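Local coordinates for Cd1 (Flavonifractor plautii, PDB 7D39), which is a flavin mononucleotide-binding ene-reductase that probably starts the breakdown of flavones and flavonols in gut bacteria by reducing them, at residues K76-D81 / D130-K135; P107-G112 / P164-I169. All blocks are in the same frame, centred on the assembly; numbering follows the deposited sequence.

Contact 1: K76-D81 / D130-K135; sequences KMLDAD and DPRILK
A salt-bridge network of D79, R132 and D130 joins the C-terminal end of helix 70-79 to the short helix 131-134 in this flavodoxin-like domain. The two helices lead into strands 82-88 and 138-144, neighbours in its parallel sheet. R132 is the middle member. Its chain runs straight as far as CD, and then a chi3 of -52° turns NE aside. The guanidinium lies between the carboxylates of D79 and D130. D79 OD1 lies near the guanidinium plane, 2.6 Å from R132 NH1, while NH1 meets it from above the carboxylate, 62° out of the carboxylate plane. R132 grips D130 side-on: NE and NH2 both converge on the syn lone pair of OD2, with NH2 to OD2 at 2.9 Å. D130 also sits at the N-cap, where OD1 takes a weak bond from R132 N at 2.7 Å. D75, one turn back on helix 70-79, adds a third carboxylate at NH2. One face of the guanidinium is covered near its rim by L78 CB, 3.8 Å above the plane. An alanine at R132 would probably leave D79, D75 and D130 without their shared positive mate and open a gap beside L78. L78 CD2 rests on I133 CA at 3.9 Å, and L78 CD1 meets I133 CG1 at 4.1 Å. D81, whose OD2 is taken by K2 N, lies near the K135 ammonium without forming a salt bridge. Beside the salt bridges, K135 NZ bonds to the helix-end carbonyl L78 O, also weakly bonded by K137, at 3.3 Å and a C=O...N angle of 165°.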
loop_
_atom_site.group_PDB
_atom_site.type_symbol
_atom_site.label_atom_id
_atom_site.label_comp_id
_atom_site.label_asym_id
_atom_site.label_seq_id
_atom_site.Cartn_x
_atom_site.Cartn_y
_atom_site.Cartn_z
ATOM N N LYS A 76 -7.605 -8.289 11.662
ATOM C CA LYS A 76 -8.681 -7.300 11.676
ATOM C C LYS A 76 -8.926 -6.751 10.282
ATOM O O LYS A 76 -10.075 -6.592 9.861
ATOM C CB LYS A 76 -8.360 -6.150 12.637
ATOM C CG LYS A 76 -8.093 -6.533 14.093
ATOM C CD LYS A 76 -9.294 -7.173 14.769
ATOM C CE LYS A 76 -10.479 -6.253 14.788
ATOM N NZ LYS A 76 -11.522 -6.773 15.714
HETATM N N MSE A 77 -7.860 -6.448 9.553
HETATM C CA MSE A 77 -8.030 -5.907 8.222
HETATM C C MSE A 77 -8.699 -6.929 7.307
HETATM O O MSE A 77 -9.510 -6.564 6.468
HETATM C CB MSE A 77 -6.696 -5.465 7.654
HETATM C CG MSE A 77 -6.069 -4.347 8.447
HETATM SE SE MSE A 77 -4.219 -3.959 7.913
HETATM C CE MSE A 77 -4.557 -2.666 6.473
ATOM N N LEU A 78 -8.379 -8.213 7.495
ATOM C CA LEU A 78 -8.957 -9.253 6.646
ATOM C C LEU A 78 -10.438 -9.457 6.928
ATOM O O LEU A 78 -11.185 -9.857 6.031
ATOM C CB LEU A 78 -8.198 -10.575 6.828
ATOM C CG LEU A 78 -6.796 -10.705 6.212
ATOM C CD1 LEU A 78 -6.106 -11.962 6.699
ATOM C CD2 LEU A 78 -6.878 -10.715 4.692
ATOM N N ASP A 79 -10.879 -9.208 8.159
ATOM C CA ASP A 79 -12.291 -9.331 8.491
ATOM C C ASP A 79 -13.127 -8.162 7.997
ATOM O O ASP A 79 -14.356 -8.253 8.034
ATOM C CB ASP A 79 -12.489 -9.458 10.004
ATOM C CG ASP A 79 -12.231 -10.863 10.523
ATOM O OD1 ASP A 79 -12.245 -11.828 9.721
ATOM O OD2 ASP A 79 -12.020 -10.996 11.752
ATOM N N ALA A 80 -12.506 -7.072 7.562
ATOM C CA ALA A 80 -13.234 -5.887 7.121
ATOM C C ALA A 80 -13.551 -5.974 5.635
ATOM O O ALA A 80 -12.761 -6.489 4.842
ATOM C CB ALA A 80 -12.425 -4.618 7.395
ATOM N N ASP A 81 -14.725 -5.466 5.258
ATOM C CA ASP A 81 -15.057 -5.397 3.842
ATOM C C ASP A 81 -14.440 -4.173 3.183
ATOM O O ASP A 81 -14.177 -4.189 1.976
ATOM C CB ASP A 81 -16.578 -5.396 3.655
ATOM C CG ASP A 81 -17.256 -6.583 4.337
ATOM O OD1 ASP A 81 -17.008 -7.752 3.943
ATOM O OD2 ASP A 81 -18.049 -6.350 5.271
ATOM N N ASP A 130 -5.696 -19.406 4.424
ATOM C CA ASP A 130 -6.884 -18.580 4.643
ATOM C C ASP A 130 -7.767 -17.985 3.559
ATOM O O ASP A 130 -7.328 -17.066 2.847
ATOM C CB ASP A 130 -6.335 -17.500 5.575
ATOM C CG ASP A 130 -7.437 -16.689 6.285
ATOM O OD1 ASP A 130 -8.552 -16.539 5.749
ATOM O OD2 ASP A 130 -7.169 -16.177 7.393
ATOM N N PRO A 131 -8.995 -18.473 3.395
ATOM C CA PRO A 131 -9.865 -17.920 2.344
ATOM C C PRO A 131 -9.928 -16.405 2.354
ATOM O O PRO A 131 -9.903 -15.774 1.291
ATOM C CB PRO A 131 -11.233 -18.532 2.667
ATOM C CG PRO A 131 -10.933 -19.733 3.472
ATOM C CD PRO A 131 -9.707 -19.413 4.267
ATOM N N ARG A 132 -10.011 -15.803 3.541
ATOM C CA ARG A 132 -10.096 -14.351 3.636
ATOM C C ARG A 132 -9.003 -13.668 2.833
ATOM O O ARG A 132 -9.229 -12.595 2.266
ATOM C CB ARG A 132 -10.018 -13.928 5.101
ATOM C CG ARG A 132 -11.224 -14.325 5.916
ATOM C CD ARG A 132 -11.068 -13.825 7.322
ATOM N NE ARG A 132 -9.783 -14.252 7.863
ATOM C CZ ARG A 132 -9.220 -13.730 8.944
ATOM N NH1 ARG A 132 -9.822 -12.746 9.607
ATOM N NH2 ARG A 132 -8.049 -14.187 9.354
ATOM N N ILE A 133 -7.827 -14.292 2.742
ATOM C CA ILE A 133 -6.655 -13.624 2.179
ATOM C C ILE A 133 -6.880 -13.224 0.728
ATOM O O ILE A 133 -6.383 -12.185 0.280
ATOM C CB ILE A 133 -5.417 -14.524 2.319
ATOM C CG1 ILE A 133 -4.955 -14.539 3.772
ATOM C CG2 ILE A 133 -4.313 -14.033 1.410
ATOM C CD1 ILE A 133 -4.013 -15.670 4.078
ATOM N N LEU A 134 -7.595 -14.046 -0.040
ATOM C CA LEU A 134 -7.840 -13.749 -1.445
ATOM C C LEU A 134 -9.137 -12.985 -1.687
ATOM O O LEU A 134 -9.408 -12.602 -2.827
ATOM C CB LEU A 134 -7.858 -15.038 -2.254
ATOM C CG LEU A 134 -6.473 -15.655 -2.376
ATOM C CD1 LEU A 134 -6.518 -16.939 -3.197
ATOM C CD2 LEU A 134 -5.541 -14.637 -3.001
ATOM N N LYS A 135 -9.937 -12.756 -0.649
ATOM C CA LYS A 135 -11.163 -11.977 -0.771
ATOM C C LYS A 135 -10.875 -10.580 -1.315
ATOM O O LYS A 135 -9.948 -9.903 -0.871
ATOM C CB LYS A 135 -11.827 -11.877 0.605
ATOM C CG LYS A 135 -13.318 -12.097 0.628
ATOM C CD LYS A 135 -13.974 -11.278 1.751
ATOM C CE LYS A 135 -13.301 -11.510 3.109
ATOM N NZ LYS A 135 -13.784 -10.574 4.177
#

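Contact 2: P107-G112 / P164-I169; sequences PRMDRG and PMWKVI
With CG anti to its backbone N (chi1 168°) and NE swung round by a chi3 of -78°, R111 folds its chain over P164 and M165. R111 NE comes to 3.6 Å from P164 O, though the placing of the terminal nitrogens beyond it is doubtful. R111 CD meets M165 SE at 4.1 Å, the two side chains crossing at about a right angle. M165, with positive phi, is the C-prime residue of the Schellman motif that ends helix 153-162, and the turn presents P164 to the other segment. There the backbone does much of the touching: M109 O stands 3.2 Å from P164 CA and 3.3 Å from P164 CB. P164 CG itself sits over the centre of the W166 ring, 3.6 Å above the plane. The selenomethionine M109 completes the cluster, its CE approaching W166 CZ2 obliquely at 4.3 Å. The contact thus fits the break between helices 96-109 and 111-124 against the link from helix 153-162 to the edge strand 167-174. W166 also packs on M77 of helix 70-79 and I139 of strand 138-144, while L265 of helix 265-285 touches both R111 and M165.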
loop_
_atom_site.group_PDB
_atom_site.type_symbol
_atom_site.label_atom_id
_atom_site.label_comp_id
_atom_site.label_asym_id
_atom_site.label_seq_id
_atom_site.Cartn_x
_atom_site.Cartn_y
_atom_site.Cartn_z
ATOM N N PRO A 107 5.242 -10.696 2.442
ATOM C CA PRO A 107 5.247 -12.163 2.512
ATOM C C PRO A 107 3.920 -12.800 2.893
ATOM O O PRO A 107 3.835 -14.029 2.938
ATOM C CB PRO A 107 6.309 -12.444 3.591
ATOM C CG PRO A 107 7.178 -11.212 3.598
ATOM C CD PRO A 107 6.192 -10.099 3.392
ATOM N N ARG A 108 2.879 -12.035 3.168
ATOM C CA ARG A 108 1.617 -12.623 3.582
ATOM C C ARG A 108 0.443 -12.256 2.686
ATOM O O ARG A 108 -0.558 -12.981 2.678
ATOM C CB ARG A 108 1.287 -12.208 5.026
ATOM C CG ARG A 108 1.821 -13.129 6.133
ATOM C CD ARG A 108 1.654 -12.449 7.500
ATOM N NE ARG A 108 1.045 -13.315 8.507
ATOM C CZ ARG A 108 -0.223 -13.727 8.495
ATOM N NH1 ARG A 108 -1.042 -13.375 7.522
ATOM N NH2 ARG A 108 -0.675 -14.516 9.460
HETATM N N MSE A 109 0.540 -11.177 1.926
HETATM C CA MSE A 109 -0.636 -10.602 1.324
HETATM C C MSE A 109 -0.537 -10.468 -0.180
HETATM O O MSE A 109 -1.476 -9.998 -0.813
HETATM C CB MSE A 109 -0.907 -9.238 1.956
HETATM C CG MSE A 109 -1.321 -9.342 3.406
HETATM SE SE MSE A 109 -2.897 -10.469 3.562
HETATM C CE MSE A 109 -3.899 -9.355 4.791
ATOM N N ASP A 110 0.592 -10.884 -0.760
ATOM C CA ASP A 110 0.789 -10.727 -2.197
ATOM C C ASP A 110 -0.209 -11.594 -2.950
ATOM O O ASP A 110 -0.218 -12.819 -2.795
ATOM C CB ASP A 110 2.212 -11.087 -2.596
ATOM C CG ASP A 110 2.476 -10.823 -4.065
ATOM O OD1 ASP A 110 2.197 -11.718 -4.890
ATOM O OD2 ASP A 110 2.928 -9.706 -4.400
ATOM N N ARG A 111 -1.056 -10.956 -3.762
ATOM C CA ARG A 111 -2.166 -11.685 -4.361
ATOM C C ARG A 111 -1.669 -12.750 -5.330
ATOM O O ARG A 111 -2.235 -13.845 -5.404
ATOM C CB ARG A 111 -3.130 -10.732 -5.063
ATOM C CG ARG A 111 -4.119 -11.479 -5.937
ATOM C CD ARG A 111 -5.369 -10.678 -6.229
ATOM N NE ARG A 111 -6.293 -10.686 -5.099
ATOM C CZ ARG A 111 -7.455 -11.334 -5.086
ATOM N NH1 ARG A 111 -8.225 -11.277 -4.007
ATOM N NH2 ARG A 111 -7.851 -12.027 -6.154
ATOM N N GLY A 112 -0.613 -12.456 -6.076
ATOM C CA GLY A 112 -0.046 -13.484 -6.925
ATOM C C GLY A 112 0.345 -14.713 -6.129
ATOM O O GLY A 112 -0.070 -15.833 -6.436
ATOM N N PRO A 164 -1.655 -6.647 -2.140
ATOM C CA PRO A 164 -2.823 -7.526 -2.307
ATOM C C PRO A 164 -3.785 -7.093 -3.399
ATOM O O PRO A 164 -4.828 -7.733 -3.563
ATOM C CB PRO A 164 -3.507 -7.440 -0.939
ATOM C CG PRO A 164 -3.191 -6.037 -0.491
ATOM C CD PRO A 164 -1.778 -5.785 -0.955
HETATM N N MSE A 165 -3.466 -6.042 -4.144
HETATM C CA MSE A 165 -4.347 -5.514 -5.182
HETATM C C MSE A 165 -5.738 -5.155 -4.668
HETATM O O MSE A 165 -6.733 -5.358 -5.355
HETATM C CB MSE A 165 -4.461 -6.508 -6.332
HETATM C CG MSE A 165 -3.215 -6.574 -7.182
HETATM SE SE MSE A 165 -3.300 -8.008 -8.517
HETATM C CE MSE A 165 -4.751 -7.334 -9.627
ATOM N N TRP A 166 -5.811 -4.628 -3.453
ATOM C CA TRP A 166 -7.063 -4.061 -2.980
ATOM C C TRP A 166 -7.457 -2.863 -3.832
ATOM O O TRP A 166 -6.607 -2.117 -4.330
ATOM C CB TRP A 166 -6.931 -3.639 -1.519
ATOM C CG TRP A 166 -6.833 -4.781 -0.589
ATOM C CD1 TRP A 166 -7.151 -6.071 -0.853
ATOM C CD2 TRP A 166 -6.384 -4.743 0.764
ATOM N NE1 TRP A 166 -6.947 -6.840 0.250
ATOM C CE2 TRP A 166 -6.466 -6.051 1.260
ATOM C CE3 TRP A 166 -5.933 -3.728 1.609
ATOM C CZ2 TRP A 166 -6.104 -6.380 2.562
ATOM C CZ3 TRP A 166 -5.575 -4.054 2.903
ATOM C CH2 TRP A 166 -5.663 -5.372 3.368
ATOM N N LYS A 167 -8.761 -2.662 -3.992
ATOM C CA LYS A 167 -9.245 -1.601 -4.867
ATOM C C LYS A 167 -9.298 -0.283 -4.095
ATOM O O LYS A 167 -10.064 -0.141 -3.138
ATOM C CB LYS A 167 -10.609 -1.967 -5.442
ATOM C CG LYS A 167 -11.258 -0.836 -6.230
ATOM C CD LYS A 167 -12.621 -1.242 -6.753
ATOM C CE LYS A 167 -12.521 -2.147 -7.977
ATOM N NZ LYS A 167 -13.494 -3.283 -7.911
ATOM N N VAL A 168 -8.483 0.682 -4.514
ATOM C CA VAL A 168 -8.446 1.995 -3.880
ATOM C C VAL A 168 -9.677 2.795 -4.283
ATOM O O VAL A 168 -10.001 2.909 -5.467
ATOM C CB VAL A 168 -7.154 2.733 -4.266
ATOM C CG1 VAL A 168 -7.080 4.122 -3.614
ATOM C CG2 VAL A 168 -5.944 1.924 -3.865
ATOM N N ILE A 169 -10.361 3.385 -3.304
ATOM C CA ILE A 169 -11.511 4.209 -3.654
ATOM C C ILE A 169 -11.141 5.689 -3.610
ATOM O O ILE A 169 -11.314 6.412 -4.602
ATOM C CB ILE A 169 -12.718 3.887 -2.760
ATOM C CG1 ILE A 169 -13.007 2.383 -2.794
ATOM C CG2 ILE A 169 -13.944 4.699 -3.194
ATOM C CD1 ILE A 169 -13.445 1.850 -4.162
#

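How the contacts relate
Contact 2 is the buried one, its centre about 8 Å from the centre of the chain; contact 1 lies about 16 Å out and is only partly buried. Chemistry follows place: charged groups and a lysine-to-carbonyl bond, set round the buried L78, carry the outer contact, proline, selenomethionine and tryptophan most of the inner one. Their segments alternate along the chain. They meet partly through apolar side chains, L78 touching M109 and M77 touching W166; R111 also points at the carbonyls of L134 and K135, its modelled closeness to L134 O doubtful. Different sides of one turn of helix 70-79 thus serve the two: D79 the salt bridge, M77 and L78 the apolar interior.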